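Local coordinates for DnaJ homolog subfamily C member 10 (Mus musculus, PDB 3APQ), which reduces disulfide bonds in the endoplasmic reticulum, serving both the correct folding of proteins and the degradation of misfolded ones, at residues Q21-L26 with K47-Y52; N3-L8 with E53-E58; S113-F118 with L146-A151; P97-L102 with T135-A140. All coordinates share one frame; numbering follows the deposited sequence.

Contact 1 of 4, residues Q21-L26 with K47-Y52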
loop_
_atom_site.group_PDB
_atom_site.type_symbol
_atom_site.label_atom_id
_atom_site.label_comp_id
_atom_site.label_asym_id
_atom_site.label_seq_id
_atom_site.Cartn_x
_atom_site.Cartn_y
_atom_site.Cartn_z
ATOM N N GLN A 21 3.510 6.814 -6.915
ATOM C CA GLN A 21 2.931 7.309 -8.148
ATOM C C GLN A 21 4.026 7.844 -9.095
ATOM O O GLN A 21 3.969 7.601 -10.341
ATOM C CB GLN A 21 1.808 8.279 -7.867
ATOM C CG GLN A 21 0.603 7.455 -7.205
ATOM C CD GLN A 21 0.260 6.177 -8.063
ATOM O OE1 GLN A 21 -0.110 6.325 -9.236
ATOM N NE2 GLN A 21 0.463 4.938 -7.502
ATOM N N ALA A 22 5.041 8.492 -8.530
ATOM C CA ALA A 22 6.048 9.086 -9.394
ATOM C C ALA A 22 6.878 7.970 -9.998
ATOM O O ALA A 22 7.181 8.008 -11.181
ATOM C CB ALA A 22 6.941 10.056 -8.633
ATOM N N PHE A 23 7.284 7.040 -9.146
ATOM C CA PHE A 23 8.022 5.820 -9.568
ATOM C C PHE A 23 7.232 5.036 -10.628
ATOM O O PHE A 23 7.786 4.654 -11.662
ATOM C CB PHE A 23 8.402 4.967 -8.329
ATOM C CG PHE A 23 8.969 3.612 -8.655
ATOM C CD1 PHE A 23 10.209 3.478 -9.262
ATOM C CD2 PHE A 23 8.218 2.481 -8.404
ATOM C CE1 PHE A 23 10.710 2.184 -9.602
ATOM C CE2 PHE A 23 8.704 1.187 -8.716
ATOM C CZ PHE A 23 9.949 1.044 -9.326
ATOM N N LYS A 24 5.945 4.771 -10.382
ATOM C CA LYS A 24 5.128 4.052 -11.370
ATOM C C LYS A 24 5.115 4.690 -12.756
ATOM O O LYS A 24 5.255 4.002 -13.781
ATOM C CB LYS A 24 3.693 3.884 -10.865
ATOM C CG LYS A 24 2.838 3.045 -11.825
ATOM C CD LYS A 24 1.463 2.814 -11.214
ATOM C CE LYS A 24 0.423 3.758 -11.677
ATOM N NZ LYS A 24 -0.928 3.051 -11.545
ATOM N N LYS A 25 4.987 5.998 -12.815
ATOM C CA LYS A 25 4.960 6.698 -14.065
ATOM C C LYS A 25 6.283 6.477 -14.874
ATOM O O LYS A 25 6.269 6.287 -16.123
ATOM C CB LYS A 25 4.696 8.178 -13.749
ATOM C CG LYS A 25 4.816 9.148 -14.926
ATOM C CD LYS A 25 4.789 10.588 -14.388
ATOM C CE LYS A 25 5.824 11.466 -15.067
ATOM N NZ LYS A 25 7.238 10.923 -14.975
ATOM N N LEU A 26 7.388 6.522 -14.151
ATOM C CA LEU A 26 8.711 6.297 -14.686
ATOM C C LEU A 26 8.766 4.856 -15.218
ATOM O O LEU A 26 9.167 4.601 -16.352
ATOM C CB LEU A 26 9.786 6.535 -13.582
ATOM C CG LEU A 26 10.285 7.960 -13.332
ATOM C CD1 LEU A 26 9.160 8.902 -13.284
ATOM C CD2 LEU A 26 11.153 8.171 -12.093
ATOM N N LYS A 47 18.707 2.412 -11.269
ATOM C CA LYS A 47 18.924 3.586 -10.413
ATOM C C LYS A 47 17.614 4.101 -9.839
ATOM O O LYS A 47 17.568 4.476 -8.691
ATOM C CB LYS A 47 19.563 4.737 -11.171
ATOM C CG LYS A 47 21.000 4.482 -11.680
ATOM C CD LYS A 47 21.507 5.503 -12.767
ATOM C CE LYS A 47 21.372 7.009 -12.365
ATOM N NZ LYS A 47 19.995 7.632 -12.661
ATOM N N ILE A 48 16.573 4.147 -10.671
ATOM C CA ILE A 48 15.243 4.616 -10.210
ATOM C C ILE A 48 14.713 3.600 -9.201
ATOM O O ILE A 48 14.156 3.959 -8.164
ATOM C CB ILE A 48 14.220 4.760 -11.412
ATOM C CG1 ILE A 48 14.548 5.883 -12.372
ATOM C CG2 ILE A 48 12.788 4.936 -10.919
ATOM C CD1 ILE A 48 15.561 6.886 -11.873
ATOM N N ASN A 49 14.821 2.302 -9.533
ATOM C CA ASN A 49 14.357 1.262 -8.597
ATOM C C ASN A 49 15.063 1.313 -7.232
ATOM O O ASN A 49 14.423 1.152 -6.203
ATOM C CB ASN A 49 14.471 -0.161 -9.190
ATOM C CG ASN A 49 13.618 -1.167 -8.416
ATOM O OD1 ASN A 49 12.409 -0.950 -8.192
ATOM N ND2 ASN A 49 14.248 -2.218 -7.940
ATOM N N ARG A 50 16.383 1.558 -7.233
ATOM C CA ARG A 50 17.176 1.615 -6.003
ATOM C C ARG A 50 16.703 2.779 -5.134
ATOM O O ARG A 50 16.525 2.611 -3.901
ATOM C CB ARG A 50 18.671 1.753 -6.374
ATOM C CG ARG A 50 19.613 1.981 -5.291
ATOM C CD ARG A 50 21.046 1.968 -5.957
ATOM N NE ARG A 50 22.094 2.191 -4.972
ATOM C CZ ARG A 50 22.494 3.384 -4.560
ATOM N NH1 ARG A 50 21.943 4.473 -5.068
ATOM N NH2 ARG A 50 23.451 3.490 -3.629
ATOM N N ALA A 51 16.487 3.925 -5.782
ATOM C CA ALA A 51 15.844 5.113 -5.135
ATOM C C ALA A 51 14.502 4.772 -4.487
ATOM O O ALA A 51 14.289 5.013 -3.286
ATOM C CB ALA A 51 15.679 6.246 -6.130
ATOM N N TYR A 52 13.589 4.242 -5.293
ATOM C CA TYR A 52 12.280 3.824 -4.798
ATOM C C TYR A 52 12.402 2.848 -3.620
ATOM O O TYR A 52 11.683 2.969 -2.620
ATOM C CB TYR A 52 11.352 3.251 -5.916
ATOM C CG TYR A 52 10.106 2.697 -5.308
ATOM C CD1 TYR A 52 9.166 3.562 -4.687
ATOM C CD2 TYR A 52 9.862 1.302 -5.285
ATOM C CE1 TYR A 52 7.999 3.037 -4.036
ATOM C CE2 TYR A 52 8.702 0.781 -4.672
ATOM C CZ TYR A 52 7.792 1.652 -4.050
ATOM O OH TYR A 52 6.696 1.131 -3.412
#
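Aromatic packing between Phe23 and Tyr52 joins the two long antiparallel helices, 16-30 and 41-55, that form the helical hairpin of the J domain. The short segments run at 164° to each other, their axes 10.7 Å apart, and the space between is bridged by side chains with no hydrogen bond across it. Phe23 holds CG anti to its backbone N (chi1 171°), and its ring forms an offset stack with Tyr52, planes 5° apart and centroids separated by 4.4 Å. Tyr52 supplies more than its ring, because its CB sits over a face of the Phe23 ring in a CH-pi contact, 3.7 Å from the centroid. Ile48 approaches that ring at its edge, placing CG2 3.4 Å from Phe23 CD1. Tyr86 meets Phe23 with its ring nearly perpendicular. Asn49 gives ND2 to Gly77 O, while its OD1 comes obliquely to Phe23 CZ at 3.4 Å.

Contact 2 of 4, residues N3-L8 with E53-E58; sequences NFYSLL and EVLKDE
Tyr5 OH is gripped by two groups, hydrogen bonding to Asp65 OD1 and to Arg61 NE of helix 58-67, while CD2 of Leu55 lies 3.8 Å from the same oxygen. The setting is the J domain, where the short helix 4-8 packs on the C-terminal part of helix 41-55, and Leu55 makes most of the contact from its side. Its two methyl groups face different neighbours in the main. CD2 rests against the Tyr5 ring in an off-centre CH-pi contact, 4.2 Å from the centroid and 30° off the ring normal. CD1 reaches Leu8 tip to tip, 3.7 Å from Leu8 CD1, and also meets Phe4 CB. Beside this group the Phe4 and Val54 side chains cross at about a right angle, bringing Phe4 CE2 to 3.8 Å from Val54 CB. Tyr64 of helix 58-67 stacks on Phe4, so that a third helix closes round the same apolar group, and the Tyr64 OH accepts from Phe4 N. The start of helix 4-8 is fixed by a capping box: Asn3 N donates to Ser6 OG at 3.2 Å, and Ser6 N answers with a 2.9 Å bond to Asn3 OD1, the donor standing above the plane of the side-chain carbonyl.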
loop_
_atom_site.group_PDB
_atom_site.type_symbol
_atom_site.label_atom_id
_atom_site.label_comp_id
_atom_site.label_asym_id
_atom_site.label_seq_id
_atom_site.Cartn_x
_atom_site.Cartn_y
_atom_site.Cartn_z
ATOM N N ASN A 3 19.641 13.568 -6.045
ATOM C CA ASN A 3 19.309 12.812 -4.852
ATOM C C ASN A 3 18.101 11.974 -5.195
ATOM O O ASN A 3 17.533 12.124 -6.291
ATOM C CB ASN A 3 19.010 13.770 -3.666
ATOM C CG ASN A 3 17.878 14.746 -3.960
ATOM O OD1 ASN A 3 16.726 14.354 -4.126
ATOM N ND2 ASN A 3 18.213 16.036 -3.991
ATOM N N PHE A 4 17.678 11.094 -4.281
ATOM C CA PHE A 4 16.613 10.166 -4.626
ATOM C C PHE A 4 15.298 10.833 -4.969
ATOM O O PHE A 4 14.519 10.307 -5.776
ATOM C CB PHE A 4 16.393 9.116 -3.509
ATOM C CG PHE A 4 17.500 8.117 -3.367
ATOM C CD1 PHE A 4 18.401 7.862 -4.420
ATOM C CD2 PHE A 4 17.613 7.383 -2.179
ATOM C CE1 PHE A 4 19.406 6.935 -4.286
ATOM C CE2 PHE A 4 18.607 6.443 -2.029
ATOM C CZ PHE A 4 19.524 6.219 -3.100
ATOM N N TYR A 5 15.024 11.937 -4.272
ATOM C CA TYR A 5 13.818 12.724 -4.489
ATOM C C TYR A 5 13.779 13.331 -5.889
ATOM O O TYR A 5 12.819 13.143 -6.627
ATOM C CB TYR A 5 13.775 13.818 -3.417
ATOM C CG TYR A 5 13.568 13.229 -2.044
ATOM C CD1 TYR A 5 12.364 12.642 -1.722
ATOM C CD2 TYR A 5 14.571 13.261 -1.093
ATOM C CE1 TYR A 5 12.154 12.082 -0.448
ATOM C CE2 TYR A 5 14.404 12.712 0.177
ATOM C CZ TYR A 5 13.184 12.138 0.489
ATOM O OH TYR A 5 12.989 11.593 1.725
ATOM N N SER A 6 14.834 14.066 -6.251
ATOM C CA SER A 6 14.864 14.687 -7.568
ATOM C C SER A 6 14.943 13.636 -8.674
ATOM O O SER A 6 14.384 13.848 -9.754
ATOM C CB SER A 6 15.966 15.745 -7.640
ATOM O OG SER A 6 17.248 15.162 -7.477
ATOM N N LEU A 7 15.542 12.468 -8.394
ATOM C CA LEU A 7 15.528 11.395 -9.389
ATOM C C LEU A 7 14.095 10.966 -9.709
ATOM O O LEU A 7 13.723 10.711 -10.883
ATOM C CB LEU A 7 16.373 10.216 -8.910
ATOM C CG LEU A 7 16.715 9.154 -9.970
ATOM C CD1 LEU A 7 17.584 9.685 -11.153
ATOM C CD2 LEU A 7 17.400 7.937 -9.270
ATOM N N LEU A 8 13.268 10.867 -8.675
ATOM C CA LEU A 8 11.858 10.518 -8.901
ATOM C C LEU A 8 10.987 11.716 -9.281
ATOM O O LEU A 8 9.830 11.520 -9.667
ATOM C CB LEU A 8 11.263 9.860 -7.658
ATOM C CG LEU A 8 11.923 8.513 -7.297
ATOM C CD1 LEU A 8 11.335 7.868 -6.023
ATOM C CD2 LEU A 8 11.908 7.524 -8.464
ATOM N N GLU A 53 13.284 1.856 -3.706
ATOM C CA GLU A 53 13.341 0.889 -2.595
ATOM C C GLU A 53 13.838 1.487 -1.275
ATOM O O GLU A 53 13.544 0.982 -0.178
ATOM C CB GLU A 53 14.094 -0.385 -2.979
ATOM C CG GLU A 53 13.423 -1.058 -4.192
ATOM C CD GLU A 53 13.674 -2.529 -4.319
ATOM O OE1 GLU A 53 14.824 -2.984 -4.077
ATOM O OE2 GLU A 53 12.694 -3.235 -4.679
ATOM N N VAL A 54 14.596 2.567 -1.364
ATOM C CA VAL A 54 15.033 3.200 -0.125
ATOM C C VAL A 54 13.889 4.109 0.417
ATOM O O VAL A 54 13.499 4.025 1.596
ATOM C CB VAL A 54 16.363 3.955 -0.298
ATOM C CG1 VAL A 54 16.564 4.968 0.894
ATOM C CG2 VAL A 54 17.529 2.934 -0.419
ATOM N N LEU A 55 13.307 4.897 -0.460
ATOM C CA LEU A 55 12.319 5.893 -0.037
ATOM C C LEU A 55 11.039 5.207 0.422
ATOM O O LEU A 55 10.365 5.719 1.295
ATOM C CB LEU A 55 12.045 6.887 -1.149
ATOM C CG LEU A 55 13.181 7.797 -1.569
ATOM C CD1 LEU A 55 12.616 8.744 -2.655
ATOM C CD2 LEU A 55 13.744 8.554 -0.347
ATOM N N LYS A 56 10.725 4.039 -0.135
ATOM C CA LYS A 56 9.505 3.323 0.262
ATOM C C LYS A 56 9.507 2.818 1.684
ATOM O O LYS A 56 8.459 2.521 2.209
ATOM C CB LYS A 56 9.199 2.109 -0.676
ATOM C CG LYS A 56 10.046 0.873 -0.419
ATOM C CD LYS A 56 9.590 -0.286 -1.329
ATOM C CE LYS A 56 9.845 -1.670 -0.745
ATOM N NZ LYS A 56 9.082 -2.068 0.498
ATOM N N ASP A 57 10.662 2.693 2.309
ATOM C CA ASP A 57 10.720 2.085 3.626
ATOM C C ASP A 57 10.969 3.180 4.650
ATOM O O ASP A 57 11.926 3.951 4.502
ATOM C CB ASP A 57 11.880 1.104 3.630
ATOM C CG ASP A 57 12.112 0.474 4.984
ATOM O OD1 ASP A 57 11.801 -0.718 5.091
ATOM O OD2 ASP A 57 12.601 1.127 5.932
ATOM N N GLU A 58 10.138 3.264 5.686
ATOM C CA GLU A 58 10.296 4.383 6.639
ATOM C C GLU A 58 11.674 4.483 7.292
ATOM O O GLU A 58 12.232 5.589 7.368
ATOM C CB GLU A 58 9.230 4.418 7.730
ATOM C CG GLU A 58 9.652 5.417 8.863
ATOM C CD GLU A 58 8.628 5.572 9.958
ATOM O OE1 GLU A 58 8.450 4.605 10.740
ATOM O OE2 GLU A 58 8.016 6.667 10.037
#

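Contact 3 of 4, residues S113-F118 with L146-A151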
loop_
_atom_site.group_PDB
_atom_site.type_symbol
_atom_site.label_atom_id
_atom_site.label_comp_id
_atom_site.label_asym_id
_atom_site.label_seq_id
_atom_site.Cartn_x
_atom_site.Cartn_y
_atom_site.Cartn_z
ATOM N N SER A 113 -6.348 4.729 17.746
ATOM C CA SER A 113 -7.028 6.018 17.797
ATOM C C SER A 113 -8.400 5.927 18.420
ATOM O O SER A 113 -8.853 6.901 18.960
ATOM C CB SER A 113 -7.182 6.620 16.396
ATOM O OG SER A 113 -8.181 5.903 15.647
ATOM N N GLY A 114 -9.084 4.793 18.305
ATOM C CA GLY A 114 -10.498 4.735 18.704
ATOM C C GLY A 114 -11.486 4.818 17.535
ATOM O O GLY A 114 -12.674 4.590 17.698
ATOM N N GLU A 115 -11.006 5.125 16.341
ATOM C CA GLU A 115 -11.904 5.195 15.185
ATOM C C GLU A 115 -12.150 3.797 14.674
ATOM O O GLU A 115 -11.290 2.925 14.833
ATOM C CB GLU A 115 -11.223 6.006 14.108
ATOM C CG GLU A 115 -11.261 7.484 14.340
ATOM C CD GLU A 115 -10.648 8.257 13.147
ATOM O OE1 GLU A 115 -9.490 8.709 13.245
ATOM O OE2 GLU A 115 -11.299 8.404 12.102
ATOM N N LEU A 116 -13.293 3.571 14.047
ATOM C CA LEU A 116 -13.606 2.248 13.510
ATOM C C LEU A 116 -12.929 2.097 12.111
ATOM O O LEU A 116 -13.178 2.919 11.237
ATOM C CB LEU A 116 -15.115 2.084 13.389
ATOM C CG LEU A 116 -15.613 0.803 12.692
ATOM C CD1 LEU A 116 -15.199 -0.381 13.550
ATOM C CD2 LEU A 116 -17.101 0.762 12.480
ATOM N N TRP A 117 -12.066 1.106 11.956
ATOM C CA TRP A 117 -11.344 0.889 10.681
ATOM C C TRP A 117 -11.660 -0.480 10.119
ATOM O O TRP A 117 -11.587 -1.503 10.855
ATOM C CB TRP A 117 -9.850 0.949 10.929
ATOM C CG TRP A 117 -9.294 2.330 10.948
ATOM C CD1 TRP A 117 -9.172 3.173 12.039
ATOM C CD2 TRP A 117 -8.733 3.040 9.827
ATOM N NE1 TRP A 117 -8.547 4.356 11.646
ATOM C CE2 TRP A 117 -8.296 4.309 10.302
ATOM C CE3 TRP A 117 -8.582 2.735 8.468
ATOM C CZ2 TRP A 117 -7.686 5.271 9.462
ATOM C CZ3 TRP A 117 -7.972 3.690 7.634
ATOM C CH2 TRP A 117 -7.559 4.954 8.140
ATOM N N PHE A 118 -11.915 -0.569 8.822
ATOM C CA PHE A 118 -12.113 -1.844 8.179
ATOM C C PHE A 118 -11.028 -1.919 7.114
ATOM O O PHE A 118 -10.981 -1.053 6.208
ATOM C CB PHE A 118 -13.500 -1.802 7.546
ATOM C CG PHE A 118 -13.990 -3.127 6.982
ATOM C CD1 PHE A 118 -15.133 -3.122 6.200
ATOM C CD2 PHE A 118 -13.388 -4.378 7.298
ATOM C CE1 PHE A 118 -15.665 -4.332 5.692
ATOM C CE2 PHE A 118 -13.896 -5.565 6.791
ATOM C CZ PHE A 118 -15.042 -5.555 5.977
ATOM N N LEU A 146 -18.433 7.180 6.961
ATOM C CA LEU A 146 -19.216 6.514 8.025
ATOM C C LEU A 146 -18.335 5.694 8.941
ATOM O O LEU A 146 -18.676 5.463 10.098
ATOM C CB LEU A 146 -20.311 5.641 7.441
ATOM C CG LEU A 146 -21.217 6.495 6.550
ATOM C CD1 LEU A 146 -22.223 5.564 5.908
ATOM C CD2 LEU A 146 -21.972 7.570 7.374
ATOM N N LEU A 147 -17.236 5.203 8.373
ATOM C CA LEU A 147 -16.138 4.588 9.086
ATOM C C LEU A 147 -14.907 4.714 8.194
ATOM O O LEU A 147 -14.991 5.191 7.031
ATOM C CB LEU A 147 -16.430 3.093 9.407
ATOM C CG LEU A 147 -16.409 2.117 8.233
ATOM C CD1 LEU A 147 -16.216 0.640 8.779
ATOM C CD2 LEU A 147 -17.651 2.260 7.301
ATOM N N ARG A 148 -13.754 4.322 8.727
ATOM C CA ARG A 148 -12.521 4.459 7.962
ATOM C C ARG A 148 -12.212 3.164 7.238
ATOM O O ARG A 148 -12.233 2.059 7.828
ATOM C CB ARG A 148 -11.328 4.796 8.872
ATOM C CG ARG A 148 -11.600 5.899 9.859
ATOM C CD ARG A 148 -11.647 7.264 9.226
ATOM N NE ARG A 148 -10.557 7.693 8.338
ATOM C CZ ARG A 148 -9.428 8.322 8.668
ATOM N NH1 ARG A 148 -9.114 8.627 9.914
ATOM N NH2 ARG A 148 -8.594 8.714 7.691
ATOM N N ILE A 149 -11.851 3.304 5.963
ATOM C CA ILE A 149 -11.591 2.151 5.141
ATOM C C ILE A 149 -10.103 2.177 4.778
ATOM O O ILE A 149 -9.573 3.180 4.248
ATOM C CB ILE A 149 -12.464 2.132 3.826
ATOM C CG1 ILE A 149 -13.981 2.238 4.120
ATOM C CG2 ILE A 149 -12.004 0.979 2.872
ATOM C CD1 ILE A 149 -14.526 1.211 5.099
ATOM N N GLY A 150 -9.451 1.046 5.068
ATOM C CA GLY A 150 -7.979 0.897 4.887
ATOM C C GLY A 150 -7.582 -0.271 3.998
ATOM O O GLY A 150 -8.404 -1.143 3.659
ATOM N N ALA A 151 -6.316 -0.273 3.617
ATOM C CA ALA A 151 -5.730 -1.366 2.868
ATOM C C ALA A 151 -4.319 -1.500 3.362
ATOM O O ALA A 151 -3.664 -0.482 3.665
ATOM C CB ALA A 151 -5.751 -1.036 1.348
#
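Leu147 CD1 is wedged between Leu116 CD2, 3.8 Å away, and Phe118 CB at 3.9 Å, on the side of the sheet where Ile149 CD1 also meets Phe118 CB. Phe118 and Ile149 belong to the neighbouring parallel strands 117-122 and 148-153, linked through helix 127-142 as a beta-alpha-beta crossover of the thioredoxin fold; Leu116 and Leu147 come just before them. Three backbone bonds join the segments: Arg148 N to Leu116 O, Phe118 N to Arg148 O, and Gly150 N to Phe118 O. On the other side of the sheet Arg148 CB lies over the six-membered ring of Trp117, 3.3 Å from its centroid. The arginine chain, bent at chi2 (-74°) and chi3 (-50°), runs beside the indole in the same direction; the guanidinium has Trp117 CZ2 over one face, the planes 38° apart. Farther out, Arg148 NH1 meets the syn side of Glu115 OE2 at 3.1 Å, a salt bridge close to the guanidinium plane; its bond to OE1 is weak. One arginine thus serves both chemistries: its aliphatic stem covers an aromatic ring, and its charge is probably offset by the exposed Glu115.

Contact 4 of 4, residues P97-L102 with T135-A140; sequences PEIITL and TWREFA
Apolar packing comes first, with Ile99 set into the side of helix 127-142 in the thioredoxin domain. Ile99 leads into strand 100-101, an outermost strand of the sheet, beside strand 148-153. Its CG1 presses on Ala140 CB at 3.4 Å, tighter than ordinary van der Waals contact, and its CD1 approaches Trp136 CD1 obliquely at 3.5 Å. Glu98 adds an aliphatic touch, CB to Ala140 CB at 3.7 Å. Water-mediated bonds form the second group. One water donates both to Glu98 OE1 (2.9 Å) and to Arg137 O (2.8 Å). A second water lies 2.7 Å from Glu98 O and 2.9 Å from Ala140 O and, with further acceptors near, it cannot serve them all at once. Charged and aromatic partners beyond the segments complete the setting: Arg137 NE forms a salt bridge with Asp96, and the Trp136 ring meets Phe118 edge-to-face. The redox-active disulfide Cys126-Cys129 lies at the far, N-terminal end of this helix. With no direct hydrogen bond between the segments, methyl and methylene groups make the close fit while water links Glu98 oxygens to carbonyl oxygens in the C-terminal half of the helix.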
loop_
_atom_site.group_PDB
_atom_site.type_symbol
_atom_site.label_atom_id
_atom_site.label_comp_id
_atom_site.label_asym_id
_atom_site.label_seq_id
_atom_site.Cartn_x
_atom_site.Cartn_y
_atom_site.Cartn_z
ATOM N N PRO A 97 -9.457 7.756 -3.494
ATOM C CA PRO A 97 -9.234 8.611 -2.338
ATOM C C PRO A 97 -10.035 8.134 -1.112
ATOM O O PRO A 97 -9.680 8.486 0.014
ATOM C CB PRO A 97 -9.732 10.012 -2.836
ATOM C CG PRO A 97 -10.603 9.743 -3.982
ATOM C CD PRO A 97 -9.972 8.518 -4.639
ATOM N N GLU A 98 -11.040 7.284 -1.320
ATOM C CA GLU A 98 -11.848 6.729 -0.189
ATOM C C GLU A 98 -11.199 5.654 0.649
ATOM O O GLU A 98 -11.713 5.278 1.726
ATOM C CB GLU A 98 -13.165 6.156 -0.722
ATOM C CG GLU A 98 -14.051 7.189 -1.481
ATOM C CD GLU A 98 -13.620 7.414 -2.913
ATOM O OE1 GLU A 98 -12.723 6.680 -3.410
ATOM O OE2 GLU A 98 -14.194 8.325 -3.539
ATOM N N ILE A 99 -10.066 5.185 0.164
ATOM C CA ILE A 99 -9.306 4.133 0.799
ATOM C C ILE A 99 -7.931 4.618 1.260
ATOM O O ILE A 99 -7.225 5.207 0.492
ATOM C CB ILE A 99 -9.144 2.939 -0.152
ATOM C CG1 ILE A 99 -10.477 2.261 -0.381
ATOM C CG2 ILE A 99 -8.165 1.968 0.317
ATOM C CD1 ILE A 99 -10.510 1.474 -1.607
ATOM N N ILE A 100 -7.606 4.382 2.521
ATOM C CA ILE A 100 -6.267 4.809 2.932
ATOM C C ILE A 100 -5.336 3.587 2.952
ATOM O O ILE A 100 -5.652 2.579 3.582
ATOM C CB ILE A 100 -6.304 5.443 4.371
ATOM C CG1 ILE A 100 -7.331 6.597 4.525
ATOM C CG2 ILE A 100 -4.895 5.837 4.853
ATOM C CD1 ILE A 100 -7.369 7.593 3.400
ATOM N N THR A 101 -4.201 3.658 2.237
ATOM C CA THR A 101 -3.238 2.550 2.269
ATOM C C THR A 101 -2.277 2.827 3.404
ATOM O O THR A 101 -1.618 3.879 3.428
ATOM C CB THR A 101 -2.495 2.448 0.945
ATOM O OG1 THR A 101 -3.451 2.109 -0.050
ATOM C CG2 THR A 101 -1.408 1.362 0.980
ATOM N N LEU A 102 -2.253 1.908 4.364
ATOM C CA LEU A 102 -1.591 2.157 5.656
ATOM C C LEU A 102 -0.288 1.386 5.657
ATOM O O LEU A 102 -0.282 0.182 5.374
ATOM C CB LEU A 102 -2.452 1.619 6.808
ATOM C CG LEU A 102 -3.804 2.339 6.957
ATOM C CD1 LEU A 102 -4.791 1.396 7.741
ATOM C CD2 LEU A 102 -3.557 3.689 7.692
ATOM N N THR A 135 -14.710 -4.133 -6.055
ATOM C CA THR A 135 -15.771 -4.105 -5.039
ATOM C C THR A 135 -15.332 -3.356 -3.797
ATOM O O THR A 135 -16.116 -2.570 -3.270
ATOM C CB THR A 135 -16.146 -5.516 -4.616
ATOM O OG1 THR A 135 -16.511 -6.260 -5.771
ATOM C CG2 THR A 135 -17.327 -5.548 -3.598
ATOM N N TRP A 136 -14.076 -3.556 -3.342
ATOM C CA TRP A 136 -13.593 -2.810 -2.199
ATOM C C TRP A 136 -13.697 -1.291 -2.520
ATOM O O TRP A 136 -14.058 -0.496 -1.663
ATOM C CB TRP A 136 -12.148 -3.218 -1.912
ATOM C CG TRP A 136 -11.605 -2.732 -0.597
ATOM C CD1 TRP A 136 -10.615 -1.813 -0.398
ATOM C CD2 TRP A 136 -12.090 -3.101 0.712
ATOM N NE1 TRP A 136 -10.406 -1.631 0.966
ATOM C CE2 TRP A 136 -11.308 -2.401 1.659
ATOM C CE3 TRP A 136 -13.088 -3.987 1.160
ATOM C CZ2 TRP A 136 -11.497 -2.542 3.058
ATOM C CZ3 TRP A 136 -13.297 -4.122 2.554
ATOM C CH2 TRP A 136 -12.503 -3.416 3.472
ATOM N N ARG A 137 -13.326 -0.887 -3.731
ATOM C CA ARG A 137 -13.409 0.523 -4.129
ATOM C C ARG A 137 -14.866 1.034 -4.137
ATOM O O ARG A 137 -15.134 2.133 -3.665
ATOM C CB ARG A 137 -12.871 0.714 -5.547
ATOM C CG ARG A 137 -11.367 0.460 -5.690
ATOM C CD ARG A 137 -10.995 0.541 -7.168
ATOM N NE ARG A 137 -9.561 0.289 -7.250
ATOM C CZ ARG A 137 -9.017 -0.734 -7.889
ATOM N NH1 ARG A 137 -9.787 -1.548 -8.642
ATOM N NH2 ARG A 137 -7.689 -0.908 -7.815
ATOM N N GLU A 138 -15.797 0.222 -4.676
ATOM C CA GLU A 138 -17.212 0.618 -4.749
ATOM C C GLU A 138 -17.800 0.710 -3.330
ATOM O O GLU A 138 -18.553 1.656 -2.996
ATOM C CB GLU A 138 -18.025 -0.379 -5.624
ATOM C CG GLU A 138 -19.548 -0.041 -5.661
ATOM C CD GLU A 138 -20.417 -1.078 -6.426
ATOM O OE1 GLU A 138 -20.083 -2.302 -6.409
ATOM O OE2 GLU A 138 -21.451 -0.648 -7.001
ATOM N N PHE A 139 -17.429 -0.259 -2.494
ATOM C CA PHE A 139 -17.871 -0.269 -1.099
ATOM C C PHE A 139 -17.357 0.989 -0.368
ATOM O O PHE A 139 -18.115 1.664 0.370
ATOM C CB PHE A 139 -17.348 -1.567 -0.451
ATOM C CG PHE A 139 -17.229 -1.507 1.033
ATOM C CD1 PHE A 139 -18.358 -1.458 1.828
ATOM C CD2 PHE A 139 -15.990 -1.508 1.639
ATOM C CE1 PHE A 139 -18.239 -1.412 3.218
ATOM C CE2 PHE A 139 -15.868 -1.429 3.009
ATOM C CZ PHE A 139 -17.017 -1.385 3.803
ATOM N N ALA A 140 -16.063 1.290 -0.546
ATOM C CA ALA A 140 -15.462 2.449 0.135
ATOM C C ALA A 140 -16.164 3.759 -0.241
ATOM O O ALA A 140 -16.361 4.643 0.608
ATOM C CB ALA A 140 -13.897 2.548 -0.126
HETATM O O HOH W 1 -12.924 3.857 -3.776
HETATM O O HOH W 2 -14.257 5.117 2.611
#

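Overall arrangement
Contacts 1 and 2 build the J domain and contacts 3 and 4 the thioredoxin domain, in series along the chain and on opposite sides of its centre. Contact 1 is nested within the loop closed by contact 2. The two share helix 41-55, with centres about 8 Å apart, and form one helical core. In contacts 3 and 4, about 11 Å between centres, the segments alternate along the chain; strands 100-101 and 148-153 are sheet neighbours, and helix 127-142 packs against the sheet through Ile99 and Ile149. Between the domains, contacts 1 and 3 lie about 30 Å apart centre to centre. The fragment thus joins two modules, each with its own core: a J domain of the kind that engages Hsp70 and a redox-active thioredoxin domain.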